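Local coordinates for protein cephalosporin hydroxylase CMCI (Streptomyces clavuligerus, PDB 2BM8) that probably takes part in cephamycin biosynthesis as a cephalosporin hydroxylase, and has the Rossmann-like fold of the CmcI and rhamnosyl O-methyltransferase family, at residues B[138-150]-B[163-176]. The protein carries 3 engineered substitutions. Sequence-based numbering, arbitrary orientation.
Sequences DCSDLTTFEHLRE and ANTFNIMKWAVDHL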
loop_
_atom_site.group_PDB
_atom_site.type_symbol
_atom_site.label_atom_id
_atom_site.label_comp_id
_atom_site.label_asym_id
_atom_site.label_seq_id
_atom_site.Cartn_x
_atom_site.Cartn_y
_atom_site.Cartn_z
ATOM N N ASP B 138 20.921 -10.472 36.633
ATOM C CA ASP B 138 21.339 -11.625 35.851
ATOM C C ASP B 138 20.079 -12.477 35.625
ATOM O O ASP B 138 19.548 -13.087 36.559
ATOM C CB ASP B 138 22.436 -12.382 36.624
ATOM C CG ASP B 138 22.856 -13.689 35.959
ATOM O OD1 ASP B 138 23.558 -14.494 36.627
ATOM O OD2 ASP B 138 22.542 -13.996 34.787
ATOM N N CYS B 139 19.592 -12.501 34.388
ATOM C CA CYS B 139 18.311 -13.142 34.087
ATOM C C CYS B 139 18.251 -14.637 34.400
ATOM O O CYS B 139 17.217 -15.134 34.848
ATOM C CB CYS B 139 17.927 -12.894 32.629
ATOM S SG CYS B 139 17.424 -11.184 32.332
ATOM N N SER B 140 19.350 -15.354 34.185
ATOM C CA SER B 140 19.341 -16.813 34.339
ATOM C C SER B 140 19.389 -17.273 35.814
ATOM O O SER B 140 19.159 -18.451 36.109
ATOM C CB SER B 140 20.470 -17.455 33.511
ATOM O OG SER B 140 21.630 -17.676 34.287
ATOM N N ASP B 141 19.691 -16.347 36.727
ATOM C CA ASP B 141 19.675 -16.617 38.167
ATOM C C ASP B 141 18.457 -15.906 38.781
ATOM O O ASP B 141 18.406 -14.683 38.807
ATOM C CB ASP B 141 20.989 -16.134 38.791
ATOM C CG ASP B 141 21.053 -16.342 40.302
ATOM O OD1 ASP B 141 22.130 -16.091 40.886
ATOM O OD2 ASP B 141 20.092 -16.744 40.991
ATOM N N LEU B 142 17.487 -16.680 39.270
ATOM C CA LEU B 142 16.205 -16.133 39.738
ATOM C C LEU B 142 16.283 -15.413 41.092
ATOM O O LEU B 142 15.478 -14.525 41.369
ATOM C CB LEU B 142 15.137 -17.235 39.804
ATOM C CG LEU B 142 14.588 -17.770 38.475
ATOM C CD1 LEU B 142 13.751 -19.031 38.702
ATOM C CD2 LEU B 142 13.763 -16.712 37.737
ATOM N N THR B 143 17.239 -15.800 41.936
ATOM C CA THR B 143 17.413 -15.175 43.259
ATOM C C THR B 143 17.860 -13.717 43.172
ATOM O O THR B 143 17.809 -12.990 44.163
ATOM C CB THR B 143 18.422 -15.968 44.123
ATOM O OG1 THR B 143 19.628 -16.196 43.377
ATOM C CG2 THR B 143 17.894 -17.373 44.463
ATOM N N THR B 144 18.329 -13.322 41.990
ATOM C CA THR B 144 18.519 -11.919 41.630
ATOM C C THR B 144 17.297 -11.067 41.940
ATOM O O THR B 144 17.424 -9.971 42.472
ATOM C CB THR B 144 18.784 -11.811 40.119
ATOM O OG1 THR B 144 20.069 -12.364 39.814
ATOM C CG2 THR B 144 18.878 -10.358 39.673
ATOM N N PHE B 145 16.124 -11.578 41.580
ATOM C CA PHE B 145 14.871 -10.835 41.660
ATOM C C PHE B 145 14.267 -10.783 43.047
ATOM O O PHE B 145 13.364 -9.981 43.279
ATOM C CB PHE B 145 13.842 -11.434 40.697
ATOM C CG PHE B 145 14.229 -11.305 39.260
ATOM C CD1 PHE B 145 14.968 -12.300 38.637
ATOM C CD2 PHE B 145 13.872 -10.180 38.533
ATOM C CE1 PHE B 145 15.335 -12.182 37.312
ATOM C CE2 PHE B 145 14.238 -10.054 37.210
ATOM C CZ PHE B 145 14.971 -11.060 36.594
ATOM N N GLU B 146 14.754 -11.629 43.956
ATOM C CA GLU B 146 14.232 -11.712 45.332
ATOM C C GLU B 146 14.072 -10.341 46.004
ATOM O O GLU B 146 13.014 -10.049 46.577
ATOM C CB GLU B 146 15.106 -12.648 46.192
ATOM C CG GLU B 146 14.808 -12.660 47.701
ATOM C CD GLU B 146 13.463 -13.281 48.092
ATOM O OE1 GLU B 146 12.953 -14.169 47.361
ATOM O OE2 GLU B 146 12.918 -12.885 49.160
ATOM N N HIS B 147 15.100 -9.498 45.925
ATOM C CA HIS B 147 14.975 -8.138 46.426
ATOM C C HIS B 147 13.679 -7.560 45.904
ATOM O O HIS B 147 13.289 -7.821 44.761
ATOM C CB HIS B 147 16.157 -7.253 46.003
ATOM C CG HIS B 147 16.241 -6.978 44.525
ATOM N ND1 HIS B 147 17.220 -7.527 43.722
ATOM C CD2 HIS B 147 15.497 -6.186 43.713
ATOM C CE1 HIS B 147 17.063 -7.097 42.480
ATOM N NE2 HIS B 147 16.023 -6.284 42.449
ATOM N N LEU B 148 12.984 -6.802 46.738
ATOM C CA LEU B 148 11.878 -5.984 46.244
ATOM C C LEU B 148 10.650 -6.802 45.692
ATOM O O LEU B 148 9.898 -6.366 44.810
ATOM C CB LEU B 148 12.449 -4.932 45.263
ATOM C CG LEU B 148 13.712 -4.192 45.804
ATOM C CD1 LEU B 148 14.217 -3.089 44.872
ATOM C CD2 LEU B 148 13.544 -3.643 47.244
ATOM N N ARG B 149 10.489 -7.999 46.258
ATOM C CA ARG B 149 9.177 -8.512 46.656
ATOM C C ARG B 149 8.744 -7.629 47.833
ATOM O O ARG B 149 7.573 -7.537 48.181
ATOM C CB ARG B 149 9.267 -9.959 47.154
ATOM C CG ARG B 149 9.861 -10.962 46.179
ATOM C CD ARG B 149 10.449 -12.197 46.850
ATOM N NE ARG B 149 9.404 -13.159 47.195
ATOM C CZ ARG B 149 8.775 -13.242 48.372
ATOM N NH1 ARG B 149 9.080 -12.444 49.396
ATOM N NH2 ARG B 149 7.833 -14.160 48.529
ATOM N N GLU B 150 9.747 -7.031 48.466
ATOM C CA GLU B 150 9.589 -5.986 49.461
ATOM C C GLU B 150 8.875 -4.696 48.951
ATOM O O GLU B 150 8.515 -3.839 49.763
ATOM C CB GLU B 150 11.003 -5.689 50.011
ATOM C CG GLU B 150 11.155 -4.575 51.039
ATOM C CD GLU B 150 12.107 -3.476 50.566
ATOM O OE1 GLU B 150 13.321 -3.768 50.412
ATOM O OE2 GLU B 150 11.648 -2.324 50.344
ATOM N N ALA B 163 15.547 -12.797 28.095
ATOM C CA ALA B 163 16.441 -13.955 28.182
ATOM C C ALA B 163 15.777 -15.184 28.804
ATOM O O ALA B 163 15.682 -16.244 28.170
ATOM C CB ALA B 163 17.727 -13.581 28.940
ATOM N N ASN B 164 15.322 -15.076 30.042
ATOM C CA ASN B 164 14.770 -16.258 30.740
ATOM C C ASN B 164 13.311 -15.970 31.028
ATOM O O ASN B 164 12.788 -16.326 32.056
ATOM C CB ASN B 164 15.580 -16.494 32.030
ATOM C CG ASN B 164 15.341 -17.853 32.672
ATOM O OD1 ASN B 164 15.011 -18.845 32.016
ATOM N ND2 ASN B 164 15.533 -17.900 33.987
ATOM N N THR B 165 12.662 -15.327 30.073
ATOM C CA THR B 165 11.413 -14.620 30.306
ATOM C C THR B 165 10.298 -15.459 30.965
ATOM O O THR B 165 9.755 -15.078 31.999
ATOM C CB THR B 165 10.929 -14.052 28.968
ATOM O OG1 THR B 165 11.967 -13.243 28.385
ATOM C CG2 THR B 165 9.725 -13.114 29.168
ATOM N N PHE B 166 9.976 -16.603 30.377
ATOM C CA PHE B 166 8.919 -17.450 30.914
ATOM C C PHE B 166 9.202 -17.912 32.334
ATOM O O PHE B 166 8.284 -17.959 33.152
ATOM C CB PHE B 166 8.651 -18.636 29.988
ATOM C CG PHE B 166 8.021 -18.230 28.696
ATOM C CD1 PHE B 166 8.760 -18.221 27.518
ATOM C CD2 PHE B 166 6.700 -17.817 28.663
ATOM C CE1 PHE B 166 8.178 -17.838 26.329
ATOM C CE2 PHE B 166 6.116 -17.422 27.475
ATOM C CZ PHE B 166 6.855 -17.431 26.308
ATOM N N ASN B 167 10.464 -18.234 32.625
ATOM C CA ASN B 167 10.872 -18.578 33.990
ATOM C C ASN B 167 10.712 -17.403 34.942
ATOM O O ASN B 167 10.236 -17.573 36.055
ATOM C CB ASN B 167 12.323 -19.099 34.028
ATOM C CG ASN B 167 12.417 -20.622 33.801
ATOM O OD1 ASN B 167 11.635 -21.395 34.357
ATOM N ND2 ASN B 167 13.383 -21.046 32.981
ATOM N N ILE B 168 11.087 -16.209 34.492
ATOM C CA ILE B 168 10.930 -14.990 35.286
ATOM C C ILE B 168 9.453 -14.702 35.513
ATOM O O ILE B 168 9.070 -14.200 36.560
ATOM C CB ILE B 168 11.607 -13.791 34.581
ATOM C CG1 ILE B 168 13.116 -13.984 34.499
ATOM C CG2 ILE B 168 11.318 -12.488 35.310
ATOM C CD1 ILE B 168 13.766 -13.085 33.457
ATOM N N MET B 169 8.634 -15.031 34.518
ATOM C CA MET B 169 7.168 -14.900 34.610
ATOM C C MET B 169 6.569 -15.819 35.662
ATOM O O MET B 169 5.680 -15.409 36.386
ATOM C CB MET B 169 6.502 -15.211 33.265
ATOM C CG MET B 169 5.369 -14.279 32.879
ATOM S SD MET B 169 5.152 -14.268 31.081
ATOM C CE MET B 169 3.733 -15.282 30.913
ATOM N N LYS B 170 7.044 -17.063 35.713
ATOM C CA LYS B 170 6.593 -18.037 36.700
ATOM C C LYS B 170 6.977 -17.550 38.103
ATOM O O LYS B 170 6.180 -17.638 39.047
ATOM C CB LYS B 170 7.192 -19.428 36.400
ATOM C CG LYS B 170 7.174 -20.477 37.576
ATOM C CD LYS B 170 8.115 -21.665 37.276
ATOM C CE LYS B 170 8.278 -22.638 38.456
ATOM N NZ LYS B 170 9.715 -22.916 38.851
ATOM N N TRP B 171 8.193 -17.017 38.229
ATOM C CA TRP B 171 8.643 -16.445 39.488
ATOM C C TRP B 171 7.760 -15.261 39.902
ATOM O O TRP B 171 7.327 -15.178 41.052
ATOM C CB TRP B 171 10.120 -16.018 39.432
ATOM C CG TRP B 171 10.524 -15.319 40.691
ATOM C CD1 TRP B 171 10.988 -15.897 41.844
ATOM C CD2 TRP B 171 10.430 -13.916 40.956
ATOM N NE1 TRP B 171 11.206 -14.933 42.798
ATOM C CE2 TRP B 171 10.870 -13.709 42.282
ATOM C CE3 TRP B 171 10.027 -12.806 40.199
ATOM C CZ2 TRP B 171 10.921 -12.448 42.867
ATOM C CZ3 TRP B 171 10.077 -11.548 40.778
ATOM C CH2 TRP B 171 10.517 -11.380 42.107
ATOM N N ALA B 172 7.480 -14.361 38.968
ATOM C CA ALA B 172 6.735 -13.150 39.291
ATOM C C ALA B 172 5.299 -13.473 39.667
ATOM O O ALA B 172 4.752 -12.859 40.563
ATOM C CB ALA B 172 6.779 -12.154 38.140
ATOM N N VAL B 173 4.702 -14.446 38.996
ATOM C CA VAL B 173 3.321 -14.821 39.261
ATOM C C VAL B 173 3.203 -15.413 40.662
ATOM O O VAL B 173 2.244 -15.126 41.367
ATOM C CB VAL B 173 2.783 -15.847 38.214
ATOM C CG1 VAL B 173 1.662 -16.703 38.793
ATOM C CG2 VAL B 173 2.306 -15.132 36.941
ATOM N N ASP B 174 4.181 -16.225 41.058
ATOM C CA ASP B 174 4.145 -16.939 42.335
ATOM C C ASP B 174 4.626 -16.075 43.514
ATOM O O ASP B 174 4.115 -16.212 44.627
ATOM C CB ASP B 174 4.999 -18.225 42.260
ATOM C CG ASP B 174 4.405 -19.301 41.318
ATOM O OD1 ASP B 174 3.172 -19.334 41.102
ATOM O OD2 ASP B 174 5.111 -20.173 40.760
ATOM N N HIS B 175 5.587 -15.179 43.262
ATOM C CA HIS B 175 6.328 -14.487 44.326
ATOM C C HIS B 175 6.200 -12.951 44.333
ATOM O O HIS B 175 6.626 -12.313 45.291
ATOM C CB HIS B 175 7.823 -14.864 44.253
ATOM C CG HIS B 175 8.092 -16.332 44.433
ATOM N ND1 HIS B 175 8.424 -17.167 43.382
ATOM C CD2 HIS B 175 8.069 -17.115 45.543
ATOM C CE1 HIS B 175 8.587 -18.399 43.838
ATOM N NE2 HIS B 175 8.378 -18.393 45.143
ATOM N N LEU B 176 5.616 -12.357 43.293
ATOM C CA LEU B 176 5.602 -10.899 43.155
ATOM C C LEU B 176 4.240 -10.264 42.879
ATOM O O LEU B 176 3.817 -9.387 43.612
ATOM C CB LEU B 176 6.582 -10.459 42.057
ATOM C CG LEU B 176 6.979 -8.974 42.063
ATOM C CD1 LEU B 176 7.221 -8.429 43.468
ATOM C CD2 LEU B 176 8.208 -8.746 41.206
#
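On one side of the Rossmann-like sheet, helix 165-175 is flanked by the loop between strands 132-136 and 155-159, and the contact turns on Phe-145 and Trp-171. Phe-145 CB lies over one face of the indole, 3.7 Å from the centroid of the Trp-171 six-membered ring and 13° off its normal, which makes this a CH-pi contact. The two aromatic rings themselves meet obliquely, their planes 41° apart. With CG anti to the backbone N (chi1 175°), the indole of Trp-171 extends toward the loop, CH2 lying 3.4 Å from Phe-145 O; His-175 CB, one helical turn on, covers the opposite indole face.

Ile-168 crosses Phe-145 at about a right angle, with CG2 over one ring face and CD1 3.9 Å from Phe-145 CZ. Leu-88 of strand 84-88 touches both side chains, so this layer rests directly on the sheet. Leu-142 slides past Trp-171 in the opposite direction, its CD2 4.1 Å from Trp-171 CB. Near the C-terminal end of the helix, Arg-149 of the loop lays its aliphatic part by the indole, CG 3.8 Å and CD 4.0 Å from Trp-171 CZ2. Just ahead of the helix, Ala-163 CB meets Cys-139 CB of the loop at 3.8 Å, and Asn-164 ND2 gives Cys-139 O a weak hydrogen bond of 3.4 Å.

An alanine in place of Trp-171 would probably open a gap beneath Phe-145 CB and leave the Arg-149 methylenes without their aromatic partner. With that weak amide bond as the one hydrogen bond across the contact, the loop meets the helix chiefly through apolar and CH-pi packing, consistent with packing round the indole, more than polar pairing, holding the two segments together.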